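Local coordinates for insecticidal crystal protein Cry7Cal (Bacillus thuringiensis, PDB 5ZI1) that is an insecticidal toxin active against locusts that probably binds receptors in the insect gut, this chain being the three-domain core of a longer crystal protein, at residues A[511-516]-A[572-577]; A[371-376]-A[446-451]. One frame throughout, in Å; residues are numbered along the deposited sequence.

Interaction 1 of 2, residues A[511-516]-A[572-577]; sequences RMRLSF and AAELSM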
ATOM      1  N   ARG A 511     -12.766   2.215 -18.668  1.00 54.42           N
ATOM      2  CA  ARG A 511     -13.449   0.932 -18.759  1.00 57.87           C
ATOM      3  C   ARG A 511     -12.897  -0.032 -17.727  1.00 53.76           C
ATOM      4  O   ARG A 511     -11.699  -0.053 -17.460  1.00 58.44           O
ATOM      5  CB  ARG A 511     -13.263   0.247 -20.096  1.00 60.94           C
ATOM      6  CG  ARG A 511     -12.885   1.144 -21.215  1.00 67.63           C
ATOM      7  CD  ARG A 511     -13.238   0.474 -22.480  1.00 68.93           C
ATOM      8  NE  ARG A 511     -12.902   1.277 -23.648  1.00 72.39           N
ATOM      9  CZ  ARG A 511     -13.705   1.405 -24.692  1.00 81.43           C
ATOM     10  NH1 ARG A 511     -13.331   2.153 -25.715  1.00 81.53           N
ATOM     11  NH2 ARG A 511     -14.886   0.786 -24.691  1.00 84.49           N
ATOM     12  N   MET A 512     -13.767  -0.906 -17.246  1.00 56.48           N
ATOM     13  CA  MET A 512     -13.434  -1.850 -16.196  1.00 50.39           C
ATOM     14  C   MET A 512     -14.269  -3.098 -16.424  1.00 54.28           C
ATOM     15  O   MET A 512     -15.439  -2.993 -16.807  1.00 53.59           O
ATOM     16  CB  MET A 512     -13.718  -1.213 -14.835  1.00 52.31           C
ATOM     17  CG  MET A 512     -13.485  -2.080 -13.633  1.00 54.45           C
ATOM     18  SD  MET A 512     -13.891  -1.138 -12.131  1.00 56.53           S
ATOM     19  CE  MET A 512     -12.481  -0.040 -11.986  1.00 50.03           C
ATOM     20  N   ARG A 513     -13.663  -4.272 -16.230  1.00 51.32           N
ATOM     21  CA  ARG A 513     -14.385  -5.538 -16.315  1.00 53.85           C
ATOM     22  C   ARG A 513     -14.639  -6.063 -14.914  1.00 51.15           C
ATOM     23  O   ARG A 513     -13.737  -6.060 -14.076  1.00 48.06           O
ATOM     24  CB  ARG A 513     -13.627  -6.589 -17.132  1.00 51.64           C
ATOM     25  CG  ARG A 513     -13.472  -6.238 -18.598  1.00 55.79           C
ATOM     26  CD  ARG A 513     -13.311  -7.479 -19.507  1.00 60.19           C
ATOM     27  NE  ARG A 513     -13.476  -7.076 -20.900  1.00 56.58           N
ATOM     28  CZ  ARG A 513     -12.484  -6.667 -21.682  1.00 59.93           C
ATOM     29  NH1 ARG A 513     -11.240  -6.647 -21.217  1.00 59.54           N
ATOM     30  NH2 ARG A 513     -12.728  -6.295 -22.934  1.00 61.64           N
ATOM     31  N   LEU A 514     -15.857  -6.524 -14.667  1.00 50.58           N
ATOM     32  CA  LEU A 514     -16.238  -7.038 -13.363  1.00 55.61           C
ATOM     33  C   LEU A 514     -16.532  -8.528 -13.470  1.00 55.46           C
ATOM     34  O   LEU A 514     -16.843  -9.036 -14.546  1.00 61.23           O
ATOM     35  CB  LEU A 514     -17.464  -6.289 -12.804  1.00 51.92           C
ATOM     36  CG  LEU A 514     -17.405  -4.779 -12.521  1.00 55.89           C
ATOM     37  CD1 LEU A 514     -16.250  -4.385 -11.590  1.00 48.61           C
ATOM     38  CD2 LEU A 514     -17.309  -3.994 -13.804  1.00 57.17           C
ATOM     39  N   SER A 515     -16.415  -9.230 -12.341  1.00 54.01           N
ATOM     40  CA  SER A 515     -16.675 -10.661 -12.256  1.00 58.10           C
ATOM     41  C   SER A 515     -17.789 -10.877 -11.250  1.00 62.91           C
ATOM     42  O   SER A 515     -17.664 -10.459 -10.097  1.00 60.74           O
ATOM     43  CB  SER A 515     -15.436 -11.456 -11.817  1.00 58.08           C
ATOM     44  OG  SER A 515     -14.393 -11.388 -12.767  1.00 55.78           O
ATOM     45  N   PHE A 516     -18.855 -11.547 -11.679  1.00 65.76           N
ATOM     46  CA  PHE A 516     -19.907 -11.980 -10.773  1.00 71.28           C
ATOM     47  C   PHE A 516     -20.523 -13.256 -11.329  1.00 73.36           C
ATOM     48  O   PHE A 516     -20.421 -13.539 -12.526  1.00 72.08           O
ATOM     49  CB  PHE A 516     -20.969 -10.888 -10.576  1.00 66.66           C
ATOM     50  CG  PHE A 516     -21.250 -10.091 -11.813  1.00 60.20           C
ATOM     51  CD1 PHE A 516     -22.199 -10.519 -12.728  1.00 65.69           C
ATOM     52  CD2 PHE A 516     -20.567  -8.915 -12.059  1.00 59.55           C
ATOM     53  CE1 PHE A 516     -22.464  -9.780 -13.873  1.00 66.65           C
ATOM     54  CE2 PHE A 516     -20.813  -8.168 -13.201  1.00 59.80           C
ATOM     55  CZ  PHE A 516     -21.767  -8.598 -14.113  1.00 68.13           C
ATOM     56  N   ALA A 572     -25.224  -4.717 -12.340  1.00 70.28           N
ATOM     57  CA  ALA A 572     -23.806  -4.718 -12.687  1.00 65.93           C
ATOM     58  C   ALA A 572     -23.591  -5.155 -14.122  1.00 61.88           C
ATOM     59  O   ALA A 572     -23.954  -6.271 -14.496  1.00 70.01           O
ATOM     60  CB  ALA A 572     -23.041  -5.651 -11.746  1.00 68.40           C
ATOM     61  N   ALA A 573     -23.011  -4.272 -14.923  1.00 60.91           N
ATOM     62  CA  ALA A 573     -22.531  -4.645 -16.244  1.00 59.22           C
ATOM     63  C   ALA A 573     -21.137  -5.263 -16.135  1.00 60.30           C
ATOM     64  O   ALA A 573     -20.235  -4.673 -15.531  1.00 59.63           O
ATOM     65  CB  ALA A 573     -22.497  -3.421 -17.159  1.00 52.90           C
ATOM     66  N   GLU A 574     -20.953  -6.442 -16.735  1.00 59.29           N
ATOM     67  CA  GLU A 574     -19.627  -7.056 -16.750  1.00 60.56           C
ATOM     68  C   GLU A 574     -18.581  -6.123 -17.355  1.00 55.84           C
ATOM     69  O   GLU A 574     -17.418  -6.146 -16.941  1.00 57.21           O
ATOM     70  CB  GLU A 574     -19.664  -8.385 -17.513  1.00 60.71           C
ATOM     71  CG  GLU A 574     -18.440  -9.285 -17.270  1.00 65.51           C
ATOM     72  CD  GLU A 574     -17.374  -9.174 -18.365  1.00 72.86           C
ATOM     73  OE1 GLU A 574     -17.642  -8.496 -19.389  1.00 69.60           O
ATOM     74  OE2 GLU A 574     -16.261  -9.744 -18.192  1.00 71.88           O
ATOM     75  N   LEU A 575     -18.972  -5.303 -18.323  1.00 54.02           N
ATOM     76  CA  LEU A 575     -18.117  -4.266 -18.895  1.00 53.43           C
ATOM     77  C   LEU A 575     -18.682  -2.923 -18.439  1.00 58.15           C
ATOM     78  O   LEU A 575     -19.661  -2.428 -19.002  1.00 60.64           O
ATOM     79  CB  LEU A 575     -18.068  -4.381 -20.416  1.00 49.90           C
ATOM     80  CG  LEU A 575     -17.384  -3.249 -21.190  1.00 52.54           C
ATOM     81  CD1 LEU A 575     -15.955  -3.013 -20.710  1.00 61.29           C
ATOM     82  CD2 LEU A 575     -17.395  -3.488 -22.679  1.00 50.60           C
ATOM     83  N   SER A 576     -18.083  -2.334 -17.407  1.00 56.59           N
ATOM     84  CA  SER A 576     -18.611  -1.120 -16.799  1.00 51.60           C
ATOM     85  C   SER A 576     -17.755   0.078 -17.156  1.00 55.46           C
ATOM     86  O   SER A 576     -16.519   0.002 -17.146  1.00 56.51           O
ATOM     87  CB  SER A 576     -18.685  -1.220 -15.279  1.00 50.79           C
ATOM     88  OG  SER A 576     -19.664  -2.148 -14.871  1.00 51.64           O
ATOM     89  N   MET A 577     -18.429   1.187 -17.439  1.00 52.44           N
ATOM     90  CA  MET A 577     -17.802   2.433 -17.825  1.00 53.48           C
ATOM     91  C   MET A 577     -18.255   3.518 -16.869  1.00 58.24           C
ATOM     92  O   MET A 577     -19.419   3.539 -16.460  1.00 54.74           O
ATOM     93  CB  MET A 577     -18.158   2.813 -19.265  1.00 53.39           C
ATOM     94  CG  MET A 577     -17.075   2.460 -20.273  1.00 63.97           C
ATOM     95  SD  MET A 577     -17.495   1.157 -21.439  1.00 72.00           S
ATOM     96  CE  MET A 577     -18.266  -0.054 -20.380  1.00 53.15           C
TER
HETATM   97  O   HOH W   1     -16.318  -7.488 -21.483  1.00 57.88           O
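M512 and S576 form an antiparallel hydrogen-bonded pair, M512 N to S576 O at 2.9 Å and S576 N to M512 O at 2.8 Å, flanked by the non-hydrogen-bonded pairs R511–M577 and R513–L575. L514 N also reaches E574 O at 2.8 Å, so one backbone bond continues past the last strand pair, into loop residues. On the face of M512 and S576, L514 CD2 presses against S576 CB at 3.4 Å, tighter than usual van der Waals contact. S576 OG, anti to its own carbonyl carbon, donates to A573 O, tying the first part of strand 575-580 to the loop just before it. In F516 chi1 (36°) puts CG in the crowded position between the backbone N and the carbonyl carbon. The ring's CZ lies 3.2 Å from A572 O and 3.5 Å from E574 N, the latter at the ring edge; CE2 rests on A572 CB. On the side of R511, R513, L575 and M577, the side chain of R513 crosses that of E574, from the loop, at a slant, their charged planes 31° apart. One water bridges them, accepting from R513 NE in the guanidinium plane and donating to E574 OE1. R513 NH1 bonds to K326 O, and R511, alongside M577, forms a salt bridge with E478. This is an antiparallel strand pair in the C-terminal domain, the beta sandwich of three-domain Cry toxins.

Interaction 2 of 2, residues A[371-376]-A[446-451]; sequences QAVPLL and TIPVLG
V373 has CG1 anti to the backbone N (chi1 180°) and CG2 anti to the carbonyl carbon, and it is CG2 that meets P448; in Q371 chi1 of -39° sets CG beside the backbone N, and the bend at chi2 (-78°) turns CD toward the CD1 methyl of I447. V373 and P448 reach toward each other tip to tip. The CG2 methyl lies 3.5 Å from P448 CD, closer than carbon atoms usually pack, and 3.7 Å from P448 CG, so it meets the CD–CG end of the proline ring. Q371 and I447 pass at a slant: the aliphatic part of the glutamine makes the closest approach, CB lying 3.7 Å from I447 CG1 and CG 3.9 Å from I447 CD1. The terminal methyl of I447 also approaches the amide end, with Q371 CD and OE1 each 4.0 Å from CD1. W271 packs against both Q371 and I447, while W315 touches T446 and P448 and gives its indole NE1 to V373 O, so tryptophans border both pairs. The backbones stay too far apart for strand pairing, the nearest CA atoms, those of Q371 and T446, being 6.3 Å apart. A water links the two backbones instead. It donates to Q371 O at 2.7 Å and to T446 O at 3.0 Å, and accepts a weak bond from V373 N. Strands 369-382 and 448-454 belong to different antiparallel sheets of the middle domain, the beta prism of three-domain Cry toxins; strand 369-382 meets the start of strand 448-454 and the residues just before it. The chemistry is thus chiefly apolar, with one water bridging a carbonyl oxygen of each segment among buried residues.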
ATOM      1  N   GLN A 371      28.698  -4.258 -13.692  1.00 45.89           N
ATOM      2  CA  GLN A 371      27.742  -4.668 -12.672  1.00 44.45           C
ATOM      3  C   GLN A 371      27.073  -5.937 -13.164  1.00 45.83           C
ATOM      4  O   GLN A 371      26.673  -6.018 -14.332  1.00 43.86           O
ATOM      5  CB  GLN A 371      26.704  -3.576 -12.394  1.00 47.46           C
ATOM      6  CG  GLN A 371      27.275  -2.191 -12.405  1.00 42.57           C
ATOM      7  CD  GLN A 371      28.015  -1.831 -11.131  1.00 47.96           C
ATOM      8  OE1 GLN A 371      27.874  -2.480 -10.083  1.00 49.02           O
ATOM      9  NE2 GLN A 371      28.803  -0.774 -11.209  1.00 45.03           N
ATOM     10  N   ALA A 372      26.963  -6.931 -12.288  1.00 47.44           N
ATOM     11  CA  ALA A 372      26.580  -8.263 -12.727  1.00 50.97           C
ATOM     12  C   ALA A 372      25.502  -8.834 -11.821  1.00 47.89           C
ATOM     13  O   ALA A 372      25.621  -8.781 -10.592  1.00 50.17           O
ATOM     14  CB  ALA A 372      27.808  -9.196 -12.760  1.00 48.17           C
ATOM     15  N   VAL A 373      24.459  -9.381 -12.437  1.00 48.84           N
ATOM     16  CA  VAL A 373      23.496 -10.240 -11.756  1.00 46.43           C
ATOM     17  C   VAL A 373      23.475 -11.575 -12.497  1.00 50.89           C
ATOM     18  O   VAL A 373      22.612 -11.801 -13.362  1.00 52.50           O
ATOM     19  CB  VAL A 373      22.102  -9.593 -11.704  1.00 49.09           C
ATOM     20  CG1 VAL A 373      21.134 -10.523 -10.995  1.00 44.83           C
ATOM     21  CG2 VAL A 373      22.174  -8.204 -11.004  1.00 38.35           C
ATOM     22  N   PRO A 374      24.414 -12.483 -12.218  1.00 48.43           N
ATOM     23  CA  PRO A 374      24.488 -13.715 -13.019  1.00 52.98           C
ATOM     24  C   PRO A 374      23.435 -14.739 -12.651  1.00 56.95           C
ATOM     25  O   PRO A 374      23.223 -15.682 -13.430  1.00 52.74           O
ATOM     26  CB  PRO A 374      25.908 -14.244 -12.743  1.00 47.22           C
ATOM     27  CG  PRO A 374      26.331 -13.608 -11.461  1.00 50.07           C
ATOM     28  CD  PRO A 374      25.592 -12.299 -11.339  1.00 48.24           C
ATOM     29  N   LEU A 375      22.743 -14.563 -11.522  1.00 51.33           N
ATOM     30  CA  LEU A 375      21.728 -15.522 -11.116  1.00 51.72           C
ATOM     31  C   LEU A 375      20.531 -14.801 -10.499  1.00 52.76           C
ATOM     32  O   LEU A 375      20.698 -13.900  -9.665  1.00 49.31           O
ATOM     33  CB  LEU A 375      22.330 -16.541 -10.150  1.00 50.41           C
ATOM     34  CG  LEU A 375      21.385 -17.615  -9.609  1.00 58.43           C
ATOM     35  CD1 LEU A 375      22.201 -18.862  -9.278  1.00 51.56           C
ATOM     36  CD2 LEU A 375      20.603 -17.184  -8.367  1.00 53.05           C
ATOM     37  N   LEU A 376      19.333 -15.204 -10.926  1.00 51.90           N
ATOM     38  CA  LEU A 376      18.062 -14.714 -10.397  1.00 47.37           C
ATOM     39  C   LEU A 376      17.086 -15.881 -10.395  1.00 45.77           C
ATOM     40  O   LEU A 376      16.808 -16.455 -11.447  1.00 47.95           O
ATOM     41  CB  LEU A 376      17.514 -13.560 -11.240  1.00 48.36           C
ATOM     42  CG  LEU A 376      16.182 -12.895 -10.840  1.00 47.63           C
ATOM     43  CD1 LEU A 376      16.336 -12.110  -9.554  1.00 41.76           C
ATOM     44  CD2 LEU A 376      15.701 -11.992 -11.952  1.00 41.46           C
ATOM     45  N   THR A 446      23.468  -4.320 -16.117  1.00 51.35           N
ATOM     46  CA  THR A 446      22.241  -3.809 -15.512  1.00 48.03           C
ATOM     47  C   THR A 446      22.273  -3.992 -13.999  1.00 48.61           C
ATOM     48  O   THR A 446      22.512  -5.099 -13.505  1.00 44.60           O
ATOM     49  CB  THR A 446      21.017  -4.539 -16.082  1.00 50.64           C
ATOM     50  OG1 THR A 446      20.930  -4.352 -17.503  1.00 48.49           O
ATOM     51  CG2 THR A 446      19.745  -4.055 -15.419  1.00 49.67           C
ATOM     52  N   ILE A 447      22.001  -2.915 -13.264  1.00 50.04           N
ATOM     53  CA  ILE A 447      21.618  -3.024 -11.857  1.00 46.19           C
ATOM     54  C   ILE A 447      20.094  -3.024 -11.786  1.00 50.07           C
ATOM     55  O   ILE A 447      19.476  -1.951 -11.850  1.00 49.57           O
ATOM     56  CB  ILE A 447      22.194  -1.877 -11.017  1.00 50.12           C
ATOM     57  CG1 ILE A 447      23.719  -1.827 -11.130  1.00 50.95           C
ATOM     58  CG2 ILE A 447      21.810  -2.042  -9.565  1.00 45.80           C
ATOM     59  CD1 ILE A 447      24.306  -0.674 -10.359  1.00 48.78           C
ATOM     60  N   PRO A 448      19.448  -4.180 -11.656  1.00 49.72           N
ATOM     61  CA  PRO A 448      17.983  -4.222 -11.690  1.00 47.87           C
ATOM     62  C   PRO A 448      17.370  -3.846 -10.351  1.00 45.44           C
ATOM     63  O   PRO A 448      18.006  -3.907  -9.298  1.00 46.30           O
ATOM     64  CB  PRO A 448      17.685  -5.687 -12.025  1.00 45.39           C
ATOM     65  CG  PRO A 448      19.042  -6.416 -11.919  1.00 43.58           C
ATOM     66  CD  PRO A 448      20.012  -5.489 -11.315  1.00 43.58           C
ATOM     67  N   VAL A 449      16.112  -3.430 -10.397  1.00 42.46           N
ATOM     68  CA  VAL A 449      15.369  -3.151  -9.175  1.00 42.71           C
ATOM     69  C   VAL A 449      14.006  -3.809  -9.301  1.00 41.24           C
ATOM     70  O   VAL A 449      13.332  -3.659 -10.327  1.00 42.27           O
ATOM     71  CB  VAL A 449      15.224  -1.643  -8.902  1.00 44.33           C
ATOM     72  CG1 VAL A 449      14.805  -1.418  -7.468  1.00 45.09           C
ATOM     73  CG2 VAL A 449      16.500  -0.913  -9.192  1.00 41.05           C
ATOM     74  N   LEU A 450      13.601  -4.539  -8.269  1.00 37.77           N
ATOM     75  CA  LEU A 450      12.379  -5.323  -8.311  1.00 38.19           C
ATOM     76  C   LEU A 450      11.215  -4.534  -7.700  1.00 43.49           C
ATOM     77  O   LEU A 450      11.358  -3.897  -6.644  1.00 41.90           O
ATOM     78  CB  LEU A 450      12.592  -6.659  -7.589  1.00 40.31           C
ATOM     79  CG  LEU A 450      13.722  -7.593  -8.110  1.00 44.20           C
ATOM     80  CD1 LEU A 450      13.736  -8.917  -7.366  1.00 40.65           C
ATOM     81  CD2 LEU A 450      13.637  -7.851  -9.613  1.00 41.81           C
ATOM     82  N   GLY A 451      10.074  -4.566  -8.381  1.00 41.38           N
ATOM     83  CA  GLY A 451       8.855  -3.897  -7.930  1.00 42.00           C
ATOM     84  C   GLY A 451       7.799  -4.926  -7.563  1.00 43.78           C
ATOM     85  O   GLY A 451       7.654  -5.956  -8.243  1.00 43.84           O
TER
HETATM   86  O   HOH W   2      24.294  -7.042 -14.937  1.00 47.07           O

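In the fold
Interactions 1 and 2 lie in different domains, their centres 38 Å apart and their nearest atoms about 21 Å apart, so neither touches the other. Interaction 2 closes in the chain before interaction 1 opens. The two differ in kind: 511-516 and 572-577 are neighbours within one antiparallel sheet, joined by backbone bonds, whereas 371-376 and 446-451 come from separate sheets and meet through side chains and a water. Interaction 1 thus holds together one sheet of the C-terminal beta sandwich, and interaction 2 joins two sheets of the middle beta prism. Both centres lie 24 Å from the centre of the chain.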